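Transcription termination factor FttA (Pyrococcus horikoshii, PDB 3AF5) probably terminates transcription as a zinc-dependent nuclease of the metallo-beta-lactamase superfamily that cleaves nascent RNA at the exit channel of RNA polymerase. Local coordinates at residues A[102-107]-A[159-164]; A[114-119]-A[143-148]; A[438-443]-A[517-522]; A[442-447]-A[495-500]; A[564-569]-A[578-583]. One frame throughout, in Å; residues are numbered along the deposited sequence.

Overall arrangement
The five contacts sample three settings. Contacts 1 and 2 belong to the KH region and reach the same three-stranded sheet, with centres 19 Å apart: contact 2 joins two of its strands through backbone hydrogen bonds, whereas contact 1 lays a helix end on its edge strand. Both are partly buried, as is contact 5. Contacts 3 and 4 share Val-442 and Leu-443 of helix 435-447 in the beta-CASP region. Both are buried and apolar, contact 4 adding an aromatic ring, and Met-440 O meets Phe-497 CZ at 3.3 Å where they join. Contact 5, a hairpin about 35 Å from the chain centre, combines a ladder, a polar cluster and an apolar face turned to two helices.

Contact 1 (A[102-107]-A[159-164]); sequences IAFDPS and ILQTES
Gln-161 lays its side chain along the backbone of Phe-104. Beyond CG the chain is extended (chi2 -178°), and this carries the amide to the edge of the Phe-104 ring, near the ring plane; the two planes differ by 38°. The backbones are close at the next residue of the strand, where the CA atoms of Asp-105 and Gln-161 are 4.9 Å apart, and again at the CA atoms of Ser-107 and Ser-164, at 5.0 Å.

Asp-105 OD1 approaches Leu-160 CB at 4.0 Å. Asp-105 CG stands opposite the backbone N of its own residue across the CA-CB bond (chi1 178°), and Ser-107 OG donates to Asp-105 OD1 at 3.0 Å from above the carboxylate plane. The Pro-106 ring faces Ser-164, though its exact spacing is doubtful.

Helix 151-162 is thereby laid against the edge strand 101-105 of the KHb sheet just before the helix ends and Glu-163 leads into helix 164-178. Phe-104 meets Trp-138 edge-to-face, and Leu-160 touches Ile-317 of helix 310-318. Chemically, the clear bond is the one from the Ser-107 hydroxyl, which holds the Asp-105 carboxylate within its own segment; the rest is close approach of backbone and side chains at a partly buried strand end.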
# COMPACT_ATOMS: atom_id res chain seq x y z
N ILE A 102 23.46 3.07 7.53
CA ILE A 102 23.60 4.43 7.04
C ILE A 102 23.50 4.40 5.51
O ILE A 102 24.30 3.75 4.84
CB ILE A 102 24.95 5.04 7.51
CG1 ILE A 102 25.00 6.54 7.16
CG2 ILE A 102 26.12 4.29 6.88
CD1 ILE A 102 25.04 6.85 5.68
N ALA A 103 22.52 5.12 4.97
CA ALA A 103 22.32 5.16 3.52
C ALA A 103 22.28 6.58 2.97
O ALA A 103 22.15 7.56 3.71
CB ALA A 103 21.02 4.44 3.17
N PHE A 104 22.41 6.69 1.64
CA PHE A 104 22.40 7.98 0.96
C PHE A 104 21.37 8.02 -0.17
O PHE A 104 21.10 7.01 -0.80
CB PHE A 104 23.78 8.27 0.36
CG PHE A 104 24.86 8.42 1.39
CD1 PHE A 104 25.05 9.64 2.04
CD2 PHE A 104 25.69 7.35 1.72
CE1 PHE A 104 26.05 9.79 3.00
CE2 PHE A 104 26.68 7.49 2.68
CZ PHE A 104 26.86 8.71 3.32
N ASP A 105 20.81 9.20 -0.41
CA ASP A 105 19.83 9.39 -1.48
C ASP A 105 20.13 10.72 -2.16
O ASP A 105 19.45 11.72 -1.93
CB ASP A 105 18.41 9.38 -0.92
CG ASP A 105 17.36 9.62 -2.00
OD1 ASP A 105 17.42 8.96 -3.06
OD2 ASP A 105 16.47 10.47 -1.79
N PRO A 106 21.16 10.74 -3.01
CA PRO A 106 21.58 11.93 -3.75
C PRO A 106 20.52 12.63 -4.59
O PRO A 106 20.71 13.77 -5.01
CB PRO A 106 22.77 11.43 -4.57
CG PRO A 106 22.49 9.97 -4.73
CD PRO A 106 21.97 9.57 -3.39
N SER A 107 19.40 11.96 -4.84
CA SER A 107 18.34 12.57 -5.63
C SER A 107 17.66 13.64 -4.78
O SER A 107 16.83 14.41 -5.27
CB SER A 107 17.30 11.53 -6.06
OG SER A 107 16.56 11.07 -4.94
N ILE A 159 18.49 0.59 -4.38
CA ILE A 159 18.07 1.09 -5.69
C ILE A 159 18.01 2.61 -5.74
O ILE A 159 18.38 3.22 -6.73
CB ILE A 159 16.68 0.54 -6.08
CG1 ILE A 159 16.78 -0.96 -6.38
CG2 ILE A 159 16.12 1.30 -7.27
CD1 ILE A 159 15.45 -1.64 -6.63
N LEU A 160 17.53 3.22 -4.66
CA LEU A 160 17.43 4.67 -4.63
C LEU A 160 18.79 5.38 -4.60
O LEU A 160 18.88 6.50 -5.07
CB LEU A 160 16.56 5.11 -3.45
CG LEU A 160 15.03 5.15 -3.64
CD1 LEU A 160 14.52 3.83 -4.15
CD2 LEU A 160 14.36 5.49 -2.32
N GLN A 161 19.83 4.76 -4.06
CA GLN A 161 21.12 5.44 -4.04
C GLN A 161 22.02 5.13 -5.22
O GLN A 161 23.01 5.83 -5.46
CB GLN A 161 21.88 5.20 -2.73
CG GLN A 161 22.06 3.76 -2.29
CD GLN A 161 22.79 3.67 -0.95
OE1 GLN A 161 22.78 2.63 -0.29
NE2 GLN A 161 23.42 4.77 -0.54
N THR A 162 21.66 4.10 -5.99
CA THR A 162 22.45 3.75 -7.16
C THR A 162 21.78 4.27 -8.43
O THR A 162 22.38 4.25 -9.50
CB THR A 162 22.63 2.22 -7.30
OG1 THR A 162 21.35 1.62 -7.55
CG2 THR A 162 23.22 1.63 -6.02
N GLU A 163 20.54 4.73 -8.30
CA GLU A 163 19.78 5.25 -9.45
C GLU A 163 19.56 6.75 -9.33
O GLU A 163 18.68 7.31 -9.97
CB GLU A 163 18.42 4.55 -9.54
CG GLU A 163 18.50 3.03 -9.57
CD GLU A 163 19.02 2.49 -10.88
OE1 GLU A 163 19.33 1.28 -10.93
OE2 GLU A 163 19.11 3.27 -11.85
N SER A 164 20.36 7.39 -8.49
CA SER A 164 20.26 8.82 -8.27
C SER A 164 20.14 9.64 -9.54
O SER A 164 19.36 10.59 -9.60
CB SER A 164 21.48 9.30 -7.48
OG SER A 164 22.68 8.85 -8.08

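Contact 2 (A[114-119]-A[143-148]); sequences EAKKPG and VRTPPL. With SO4 (sulfate ion), chain C.
The parallel strand pair of a beta-alpha-beta unit in the KHb region brings Glu-114 beside Val-143 and Ala-115 beside Arg-144. Ala-115 takes part in both backbone hydrogen bonds across the pair: its N donates to Val-143 O at 3.1 Å, and its O accepts from Thr-145 N at 3.0 Å. CA-H...O contacts from Glu-114 to Val-143 O and from Arg-144 to Ala-115 O fill in the ladder.

Glu-114 extends its chain across Thr-145 and Pro-146 at about a right angle. With CG opposite the backbone N (chi1 -166°), the carboxylate travels toward strand 139-144, and Glu-114 OE2 lies 3.7 Å from Thr-145 CG2. Its other oxygen has a long, weak ion pair with Arg-157. Where the strands end, Lys-116 CG packs 3.9 Å from Thr-145 CB, and Pro-118 CG lies 3.8 Å from Arg-144 NE.

A sulfate, probably from the crystallisation liquor, sits at this end. Gly-119 N gives its O2 a weak hydrogen bond, and O4 lies 4.2 Å above one face of the Arg-144 guanidinium, offset toward the rim. Arg-144 NH1 is held by Phe-485 O.

Beyond Gly-119 the chain runs through a Gly-Lys-Asn-Gly turn into helix 127-136 and returns as strand 139-144. The GxxG turn is the KH hallmark; the parallel pairing of the last strand with the one before it marks type II.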
# COMPACT_ATOMS: atom_id res chain seq x y z
N GLU A 114 20.55 5.21 10.55
CA GLU A 114 19.77 4.28 11.37
C GLU A 114 20.56 3.86 12.61
O GLU A 114 21.75 3.53 12.51
CB GLU A 114 19.42 3.05 10.52
CG GLU A 114 18.35 2.15 11.10
CD GLU A 114 18.05 0.98 10.18
OE1 GLU A 114 17.69 1.22 9.01
OE2 GLU A 114 18.17 -0.18 10.63
N ALA A 115 19.91 3.87 13.77
CA ALA A 115 20.57 3.49 15.02
C ALA A 115 19.60 3.00 16.09
O ALA A 115 18.45 3.43 16.14
CB ALA A 115 21.38 4.68 15.55
N LYS A 116 20.08 2.11 16.96
CA LYS A 116 19.26 1.57 18.04
C LYS A 116 18.95 2.64 19.07
O LYS A 116 17.90 2.60 19.71
CB LYS A 116 19.96 0.38 18.70
CG LYS A 116 19.60 -0.96 18.08
CD LYS A 116 20.44 -2.10 18.63
CE LYS A 116 20.00 -3.43 18.02
NZ LYS A 116 20.98 -4.52 18.24
N LYS A 117 19.86 3.59 19.24
CA LYS A 117 19.67 4.68 20.19
C LYS A 117 19.79 6.00 19.43
O LYS A 117 20.77 6.73 19.58
CB LYS A 117 20.71 4.60 21.31
CG LYS A 117 20.81 3.23 21.97
CD LYS A 117 19.45 2.72 22.45
CE LYS A 117 19.52 1.28 22.94
NZ LYS A 117 18.17 0.73 23.27
N PRO A 118 18.77 6.32 18.61
CA PRO A 118 18.69 7.54 17.79
C PRO A 118 18.76 8.86 18.54
O PRO A 118 18.82 9.92 17.93
CB PRO A 118 17.36 7.36 17.06
CG PRO A 118 16.54 6.61 18.04
CD PRO A 118 17.51 5.56 18.52
N GLY A 119 18.76 8.80 19.87
CA GLY A 119 18.82 10.02 20.65
C GLY A 119 20.21 10.63 20.65
O GLY A 119 20.37 11.83 20.41
N VAL A 143 16.66 7.37 11.92
CA VAL A 143 15.61 6.36 11.99
C VAL A 143 15.98 5.30 13.02
O VAL A 143 17.08 4.75 12.99
CB VAL A 143 15.44 5.67 10.62
CG1 VAL A 143 14.27 4.70 10.67
CG2 VAL A 143 15.24 6.71 9.52
N ARG A 144 15.06 5.01 13.94
CA ARG A 144 15.33 3.99 14.94
C ARG A 144 15.41 2.62 14.27
O ARG A 144 14.55 2.27 13.45
CB ARG A 144 14.24 3.99 16.02
CG ARG A 144 14.48 2.96 17.11
CD ARG A 144 13.49 3.12 18.25
NE ARG A 144 13.45 4.50 18.72
CZ ARG A 144 12.84 4.89 19.84
NH1 ARG A 144 12.22 4.01 20.61
NH2 ARG A 144 12.84 6.18 20.17
N THR A 145 16.43 1.85 14.61
CA THR A 145 16.61 0.52 14.02
C THR A 145 15.37 -0.35 14.19
O THR A 145 14.90 -0.55 15.31
CB THR A 145 17.80 -0.22 14.68
OG1 THR A 145 18.99 0.54 14.49
CG2 THR A 145 17.97 -1.61 14.07
N PRO A 146 14.83 -0.86 13.09
CA PRO A 146 13.63 -1.71 13.18
C PRO A 146 13.98 -3.03 13.87
O PRO A 146 15.09 -3.54 13.72
CB PRO A 146 13.22 -1.89 11.72
CG PRO A 146 14.53 -1.83 11.00
CD PRO A 146 15.24 -0.69 11.68
N PRO A 147 13.04 -3.60 14.64
CA PRO A 147 13.26 -4.86 15.34
C PRO A 147 13.45 -6.07 14.45
O PRO A 147 13.90 -7.12 14.91
CB PRO A 147 12.03 -4.98 16.24
CG PRO A 147 10.98 -4.28 15.45
CD PRO A 147 11.71 -3.06 14.95
N LEU A 148 13.10 -5.92 13.17
CA LEU A 148 13.25 -6.99 12.17
C LEU A 148 13.76 -6.35 10.90
O LEU A 148 13.30 -5.27 10.52
CB LEU A 148 11.90 -7.67 11.89
CG LEU A 148 11.30 -8.56 12.98
CD1 LEU A 148 9.87 -8.95 12.63
CD2 LEU A 148 12.16 -9.81 13.13
S SO4 C . 16.87 7.18 22.10
O1 SO4 C . 16.50 7.90 20.88
O2 SO4 C . 18.27 7.50 22.45
O3 SO4 C . 15.98 7.58 23.20
O4 SO4 C . 16.74 5.73 21.87

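Contact 3 (A[438-443]-A[517-522]); sequences EVMMVL and IIIASS
No ring or amide plane enters where Val-439, Met-440 and Leu-443 meet Ile-517 and Ile-519; the contact is made by methyl and methylene groups. The one flat side-chain group in the two segments, the Glu-438 carboxylate, is turned elsewhere, its OE2 accepting the backbone N-H of Arg-374.

Ile-519 is the hub. Its CD1 lies 4.0 Å from Val-439 CG1, 4.2 Å from Leu-443 CD1 and 4.3 Å from Met-440 CG, so a single methyl reaches three residues spread over about one helical turn. The extended outer torsion of Ile-519 (chi2 179°) pushes this methyl toward the helix. Val-439 and Ile-519 run past each other in opposite directions, touching through those two methyls. Leu-443 also reaches back along the strand, bringing CD1 to 4.3 Å from Ile-517 CG2. One branch of the leucine is thus shared by two residues that project from the same side of the strand. All five residues are buried, and the contact is wholly apolar. At the far end of segment 517-522 the chain turns through a cis peptide before Ser-522, and the hydroxyls of Ser-521 and Ser-522 are hydrogen-bonded to each other.

The axes of segments 438-443 and 517-520 come within 10.9 Å and run nearly antiparallel, at 157°. Strand 516-520 lies in the parallel beta-CASP sheet between strands 456-459 and 425-429. Helix 435-447 connects these two flanking strands and so passes over it, while helix 405-421 packs alongside through Leu-412 and Ile-416, touching Leu-443.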
# COMPACT_ATOMS: atom_id res chain seq x y z
N GLU A 438 -2.94 -9.65 11.31
CA GLU A 438 -4.07 -9.53 12.21
C GLU A 438 -4.27 -10.81 13.00
O GLU A 438 -4.41 -10.77 14.22
CB GLU A 438 -5.34 -9.20 11.42
CG GLU A 438 -6.59 -8.92 12.26
CD GLU A 438 -6.53 -7.62 13.08
OE1 GLU A 438 -5.79 -6.66 12.72
OE2 GLU A 438 -7.25 -7.54 14.10
N VAL A 439 -4.29 -11.95 12.32
CA VAL A 439 -4.44 -13.23 12.99
C VAL A 439 -3.24 -13.47 13.92
O VAL A 439 -3.39 -13.98 15.03
CB VAL A 439 -4.55 -14.40 11.98
CG1 VAL A 439 -4.38 -15.74 12.69
CG2 VAL A 439 -5.92 -14.35 11.31
N MET A 440 -2.05 -13.08 13.48
CA MET A 440 -0.87 -13.27 14.32
C MET A 440 -1.05 -12.55 15.66
O MET A 440 -0.69 -13.09 16.71
CB MET A 440 0.38 -12.75 13.61
CG MET A 440 0.96 -13.74 12.61
SD MET A 440 2.05 -12.94 11.43
CE MET A 440 3.55 -12.72 12.40
N MET A 441 -1.61 -11.35 15.64
CA MET A 441 -1.84 -10.60 16.86
C MET A 441 -2.84 -11.34 17.75
O MET A 441 -2.67 -11.42 18.96
CB MET A 441 -2.39 -9.21 16.53
CG MET A 441 -1.45 -8.37 15.72
SD MET A 441 0.01 -7.96 16.65
CE MET A 441 1.12 -9.40 16.32
N VAL A 442 -3.88 -11.88 17.14
CA VAL A 442 -4.87 -12.60 17.90
C VAL A 442 -4.25 -13.81 18.60
O VAL A 442 -4.55 -14.07 19.76
CB VAL A 442 -6.02 -13.08 17.00
CG1 VAL A 442 -6.96 -13.98 17.80
CG2 VAL A 442 -6.75 -11.87 16.42
N LEU A 443 -3.39 -14.54 17.90
CA LEU A 443 -2.77 -15.71 18.51
C LEU A 443 -1.68 -15.32 19.50
O LEU A 443 -1.44 -16.03 20.47
CB LEU A 443 -2.21 -16.63 17.42
CG LEU A 443 -3.23 -17.20 16.43
CD1 LEU A 443 -2.52 -18.08 15.42
CD2 LEU A 443 -4.28 -17.99 17.18
N ILE A 517 -0.16 -25.08 13.78
CA ILE A 517 -0.99 -24.06 13.15
C ILE A 517 -0.15 -23.58 11.97
O ILE A 517 1.02 -23.24 12.15
CB ILE A 517 -1.24 -22.84 14.07
CG1 ILE A 517 -1.82 -23.29 15.42
CG2 ILE A 517 -2.21 -21.88 13.40
CD1 ILE A 517 -3.16 -23.97 15.31
N ILE A 518 -0.74 -23.58 10.78
CA ILE A 518 -0.03 -23.12 9.60
C ILE A 518 -0.74 -21.94 8.95
O ILE A 518 -1.89 -22.04 8.51
CB ILE A 518 0.12 -24.26 8.55
CG1 ILE A 518 0.90 -25.42 9.16
CG2 ILE A 518 0.85 -23.73 7.31
CD1 ILE A 518 0.73 -26.72 8.42
N ILE A 519 -0.05 -20.80 8.92
CA ILE A 519 -0.60 -19.61 8.30
C ILE A 519 0.23 -19.42 7.05
O ILE A 519 1.44 -19.18 7.14
CB ILE A 519 -0.44 -18.38 9.20
CG1 ILE A 519 -1.13 -18.62 10.55
CG2 ILE A 519 -1.05 -17.17 8.51
CD1 ILE A 519 -1.00 -17.45 11.53
N ALA A 520 -0.40 -19.52 5.89
CA ALA A 520 0.32 -19.38 4.63
C ALA A 520 -0.38 -18.60 3.53
O ALA A 520 -1.60 -18.63 3.38
CB ALA A 520 0.72 -20.76 4.11
N SER A 521 0.43 -17.92 2.74
CA SER A 521 -0.03 -17.14 1.61
C SER A 521 -0.29 -18.18 0.49
O SER A 521 0.42 -19.19 0.41
CB SER A 521 1.06 -16.13 1.23
OG SER A 521 1.36 -16.11 -0.16
N SER A 522 -1.29 -17.94 -0.36
CA SER A 522 -2.13 -16.76 -0.26
C SER A 522 -3.51 -17.08 0.28
O SER A 522 -3.92 -18.25 0.35
CB SER A 522 -2.23 -16.07 -1.62
OG SER A 522 -0.98 -15.46 -1.96

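Contact 4 (A[442-447]-A[495-500]); sequences VLEEYA and EIFHPV. With ZN (zinc ion), chain N.
Aliphatic packing comes first: Ile-496 drives its CD1 methyl into helix 435-447, 3.8 Å from Ala-447 CB and equally 3.8 Å from Glu-444 CA. Its CG2 adds a second approach to Ala-447 CB at 4.0 Å, so two branches of the isoleucine touch the alanine methyl. With CG1 set between the backbone N and the carbonyl carbon (chi1 71°), CD1 is aimed at the helix backbone.

The aromatic part is Phe-497. Its ring receives Ile-496 CG1 over the centre of one face, 3.6 Å above the plane, and Phe-497 CE1 comes within 4.2 Å of Glu-444 CB. Only the aliphatic base of the glutamate serves the contact; the chain bends at chi2 (-87°) and carries the carboxylate away, toward a long, weak ion pair with Arg-448.

Metal binding lies on the far side of the strand segment. His-498 NE2 holds a zinc ion at 2.4 Å together with Glu-505; neither belongs to the two-zinc nuclease site.

Strand 497-499 is an outermost strand of the beta-CASP sheet, and Ile-496 and Phe-497 fasten it to the end of the helix. The contact is apolar, made by methyls, a ring and the aliphatic base of a glutamate, with the carboxylate and the zinc ligand outside it.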
# COMPACT_ATOMS: atom_id res chain seq x y z
N VAL A 442 -3.88 -11.88 17.14
CA VAL A 442 -4.87 -12.60 17.90
C VAL A 442 -4.25 -13.81 18.60
O VAL A 442 -4.55 -14.07 19.76
CB VAL A 442 -6.02 -13.08 17.00
CG1 VAL A 442 -6.96 -13.98 17.80
CG2 VAL A 442 -6.75 -11.87 16.42
N LEU A 443 -3.39 -14.54 17.90
CA LEU A 443 -2.77 -15.71 18.51
C LEU A 443 -1.68 -15.32 19.50
O LEU A 443 -1.44 -16.03 20.47
CB LEU A 443 -2.21 -16.63 17.42
CG LEU A 443 -3.23 -17.20 16.43
CD1 LEU A 443 -2.52 -18.08 15.42
CD2 LEU A 443 -4.28 -17.99 17.18
N GLU A 444 -1.02 -14.19 19.25
CA GLU A 444 0.05 -13.73 20.13
C GLU A 444 -0.48 -13.28 21.50
O GLU A 444 0.06 -13.66 22.53
CB GLU A 444 0.83 -12.61 19.44
CG GLU A 444 2.16 -12.26 20.09
CD GLU A 444 2.01 -11.22 21.19
OE1 GLU A 444 1.43 -10.15 20.92
OE2 GLU A 444 2.47 -11.48 22.32
N GLU A 445 -1.54 -12.46 21.51
CA GLU A 445 -2.13 -12.02 22.78
C GLU A 445 -2.68 -13.24 23.51
O GLU A 445 -2.72 -13.28 24.75
CB GLU A 445 -3.27 -11.01 22.55
CG GLU A 445 -4.03 -10.66 23.84
CD GLU A 445 -4.69 -9.28 23.81
OE1 GLU A 445 -5.56 -9.04 22.94
OE2 GLU A 445 -4.33 -8.43 24.67
N TYR A 446 -3.09 -14.24 22.74
CA TYR A 446 -3.63 -15.46 23.29
C TYR A 446 -2.47 -16.27 23.86
O TYR A 446 -2.64 -17.01 24.83
CB TYR A 446 -4.36 -16.24 22.21
CG TYR A 446 -4.95 -17.52 22.71
CD1 TYR A 446 -5.96 -17.51 23.68
CD2 TYR A 446 -4.49 -18.75 22.26
CE1 TYR A 446 -6.48 -18.69 24.19
CE2 TYR A 446 -5.00 -19.95 22.75
CZ TYR A 446 -6.00 -19.91 23.73
OH TYR A 446 -6.49 -21.09 24.25
N ALA A 447 -1.30 -16.13 23.26
CA ALA A 447 -0.11 -16.85 23.73
C ALA A 447 0.30 -16.31 25.10
O ALA A 447 0.57 -17.09 26.02
CB ALA A 447 1.04 -16.70 22.73
N GLU A 495 8.29 -15.60 20.10
CA GLU A 495 8.99 -16.84 19.82
C GLU A 495 8.01 -17.93 19.38
O GLU A 495 8.41 -19.05 19.09
CB GLU A 495 9.78 -17.29 21.06
CG GLU A 495 8.99 -17.31 22.38
CD GLU A 495 9.89 -17.41 23.62
OE1 GLU A 495 10.72 -16.49 23.84
OE2 GLU A 495 9.78 -18.41 24.39
N ILE A 496 6.73 -17.58 19.31
CA ILE A 496 5.73 -18.55 18.92
C ILE A 496 5.63 -18.72 17.41
O ILE A 496 5.14 -19.74 16.92
CB ILE A 496 4.33 -18.17 19.47
CG1 ILE A 496 3.78 -16.95 18.73
CG2 ILE A 496 4.42 -17.87 20.96
CD1 ILE A 496 2.40 -16.55 19.19
N PHE A 497 6.10 -17.72 16.67
CA PHE A 497 6.05 -17.78 15.21
C PHE A 497 7.31 -18.40 14.61
O PHE A 497 8.43 -18.01 14.94
CB PHE A 497 5.79 -16.38 14.65
CG PHE A 497 4.48 -15.80 15.09
CD1 PHE A 497 4.43 -14.65 15.86
CD2 PHE A 497 3.29 -16.45 14.78
CE1 PHE A 497 3.22 -14.16 16.33
CE2 PHE A 497 2.07 -15.97 15.24
CZ PHE A 497 2.04 -14.82 16.02
N HIS A 498 7.10 -19.37 13.73
CA HIS A 498 8.20 -20.09 13.10
C HIS A 498 8.17 -19.99 11.57
O HIS A 498 7.44 -20.72 10.90
CB HIS A 498 8.14 -21.56 13.53
CG HIS A 498 9.43 -22.30 13.35
ND1 HIS A 498 10.49 -22.18 14.23
CD2 HIS A 498 9.85 -23.13 12.37
CE1 HIS A 498 11.50 -22.91 13.79
NE2 HIS A 498 11.14 -23.50 12.67
N PRO A 499 8.97 -19.07 11.01
CA PRO A 499 9.05 -18.87 9.56
C PRO A 499 9.52 -20.14 8.84
O PRO A 499 10.53 -20.73 9.22
CB PRO A 499 10.08 -17.74 9.42
CG PRO A 499 9.92 -16.98 10.69
CD PRO A 499 9.78 -18.06 11.72
N VAL A 500 8.80 -20.56 7.80
CA VAL A 500 9.18 -21.75 7.04
C VAL A 500 10.32 -21.38 6.09
O VAL A 500 10.12 -20.62 5.14
CB VAL A 500 7.98 -22.32 6.25
CG1 VAL A 500 8.38 -23.58 5.50
CG2 VAL A 500 6.84 -22.62 7.21
ZN ZN N . 12.77 -23.83 10.95

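Contact 5 (A[564-569]-A[578-583]); sequences IREIPM and VIKVNM
Backbone bonds form the frame of this hairpin, led by Ile-567 and Ile-579, a hydrogen-bonded antiparallel pair. Ile-567 N donates to Ile-579 O at 3.0 Å, and Ile-579 N returns a bond to Ile-567 O at 2.8 Å. One step beyond the regular ladder, Val-581 N reaches Arg-565 O at 2.8 Å. CA-H...O contacts from Glu-566 and Val-578 accompany these bonds.

Polar side chains gather at the open end. Arg-565 bends at chi3 (59°) and turns its guanidinium edge to the Val-581 carbonyl: NE donates to Val-581 O at 3.1 Å, with the oxygen only 6° out of the guanidinium plane. NH2 adds a weak bond to Val-581 O. Asn-582 OD1 accepts from Lys-580 NZ at 3.0 Å and, weakly, from Arg-565 NH2; the amide stands steeply across, its plane 77° from the guanidinium, and its ND2 is held by Pro-539 O. Lys-580 NZ lies over one guanidinium face, but the closeness of the two cationic groups is doubtful in detail.

Apolar contacts occupy the face bearing Ile-567 and Ile-579. Met-569 SD approaches Ile-579 CD1 at 3.5 Å, and Ile-567 CD1 lies 4.2 Å from Val-581 CG2. On the other face, Pro-568 CB meets Val-578 CG1 at 4.1 Å.

Helices 556-562 and 529-537 cover the isoleucine face: Ile-567 rests on Leu-556 and Val-560, and Val-581 on Phe-534. Past the hairpin, the chain continues into 584-587, an outermost strand of the parallel beta-CASP sheet.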
# COMPACT_ATOMS: atom_id res chain seq x y z
N ILE A 564 -17.84 -28.02 -1.60
CA ILE A 564 -17.55 -28.98 -2.67
C ILE A 564 -16.50 -29.92 -2.09
O ILE A 564 -15.40 -29.48 -1.74
CB ILE A 564 -16.96 -28.27 -3.91
CG1 ILE A 564 -17.94 -27.19 -4.42
CG2 ILE A 564 -16.67 -29.28 -5.00
CD1 ILE A 564 -19.31 -27.72 -4.79
N ARG A 565 -16.82 -31.20 -1.97
CA ARG A 565 -15.89 -32.15 -1.37
C ARG A 565 -14.92 -32.87 -2.31
O ARG A 565 -14.13 -33.71 -1.87
CB ARG A 565 -16.65 -33.16 -0.53
CG ARG A 565 -17.44 -32.53 0.61
CD ARG A 565 -17.89 -33.58 1.58
NE ARG A 565 -16.74 -34.29 2.13
CZ ARG A 565 -16.82 -35.47 2.74
NH1 ARG A 565 -17.99 -36.06 2.89
NH2 ARG A 565 -15.71 -36.05 3.19
N GLU A 566 -14.97 -32.54 -3.60
CA GLU A 566 -14.07 -33.14 -4.57
C GLU A 566 -13.71 -32.08 -5.60
O GLU A 566 -14.53 -31.70 -6.43
CB GLU A 566 -14.72 -34.35 -5.23
CG GLU A 566 -13.85 -35.59 -5.15
CD GLU A 566 -14.63 -36.81 -4.74
OE1 GLU A 566 -14.00 -37.87 -4.50
OE2 GLU A 566 -15.88 -36.72 -4.67
N ILE A 567 -12.47 -31.61 -5.54
CA ILE A 567 -12.02 -30.55 -6.43
C ILE A 567 -10.94 -30.95 -7.42
O ILE A 567 -9.86 -31.41 -7.04
CB ILE A 567 -11.53 -29.34 -5.60
CG1 ILE A 567 -12.62 -28.92 -4.61
CG2 ILE A 567 -11.18 -28.18 -6.51
CD1 ILE A 567 -12.20 -27.82 -3.65
N PRO A 568 -11.22 -30.79 -8.73
CA PRO A 568 -10.27 -31.13 -9.80
C PRO A 568 -9.24 -30.01 -9.89
O PRO A 568 -9.57 -28.83 -9.73
CB PRO A 568 -11.16 -31.19 -11.05
CG PRO A 568 -12.55 -31.40 -10.51
CD PRO A 568 -12.55 -30.51 -9.30
N MET A 569 -7.99 -30.37 -10.14
CA MET A 569 -6.92 -29.39 -10.25
C MET A 569 -5.99 -29.79 -11.36
O MET A 569 -5.32 -30.83 -11.27
CB MET A 569 -6.13 -29.30 -8.95
CG MET A 569 -6.88 -28.68 -7.81
SD MET A 569 -5.85 -28.54 -6.34
CE MET A 569 -4.77 -27.19 -6.83
N VAL A 578 -7.85 -34.92 -8.86
CA VAL A 578 -8.96 -34.57 -7.98
C VAL A 578 -8.62 -34.74 -6.51
O VAL A 578 -8.34 -35.85 -6.05
CB VAL A 578 -10.23 -35.39 -8.31
CG1 VAL A 578 -10.75 -35.00 -9.69
CG2 VAL A 578 -9.93 -36.87 -8.27
N ILE A 579 -8.63 -33.63 -5.78
CA ILE A 579 -8.35 -33.66 -4.36
C ILE A 579 -9.64 -33.97 -3.62
O ILE A 579 -10.68 -33.34 -3.85
CB ILE A 579 -7.81 -32.30 -3.85
CG1 ILE A 579 -6.34 -32.14 -4.23
CG2 ILE A 579 -7.95 -32.22 -2.34
CD1 ILE A 579 -6.08 -32.00 -5.71
N LYS A 580 -9.57 -34.96 -2.73
CA LYS A 580 -10.74 -35.33 -1.95
C LYS A 580 -10.68 -34.48 -0.68
O LYS A 580 -9.70 -34.51 0.06
CB LYS A 580 -10.68 -36.81 -1.59
CG LYS A 580 -12.05 -37.47 -1.43
CD LYS A 580 -12.95 -36.74 -0.43
CE LYS A 580 -14.32 -37.40 -0.35
NZ LYS A 580 -15.26 -36.64 0.52
N VAL A 581 -11.74 -33.71 -0.44
CA VAL A 581 -11.79 -32.84 0.74
C VAL A 581 -12.55 -33.49 1.89
O VAL A 581 -13.77 -33.66 1.83
CB VAL A 581 -12.43 -31.47 0.39
CG1 VAL A 581 -12.57 -30.62 1.65
CG2 VAL A 581 -11.58 -30.73 -0.63
N ASN A 582 -11.81 -33.86 2.93
CA ASN A 582 -12.41 -34.48 4.11
C ASN A 582 -12.15 -33.64 5.35
O ASN A 582 -12.91 -33.70 6.32
CB ASN A 582 -11.85 -35.89 4.32
CG ASN A 582 -12.09 -36.80 3.13
OD1 ASN A 582 -13.20 -36.89 2.62
ND2 ASN A 582 -11.04 -37.48 2.70
N MET A 583 -11.08 -32.85 5.31
CA MET A 583 -10.73 -31.99 6.44
C MET A 583 -11.92 -31.08 6.76
O MET A 583 -12.82 -30.91 5.93
CB MET A 583 -9.49 -31.15 6.09
CG MET A 583 -9.77 -29.92 5.22
SD MET A 583 -8.29 -29.12 4.51
CE MET A 583 -7.37 -28.66 5.95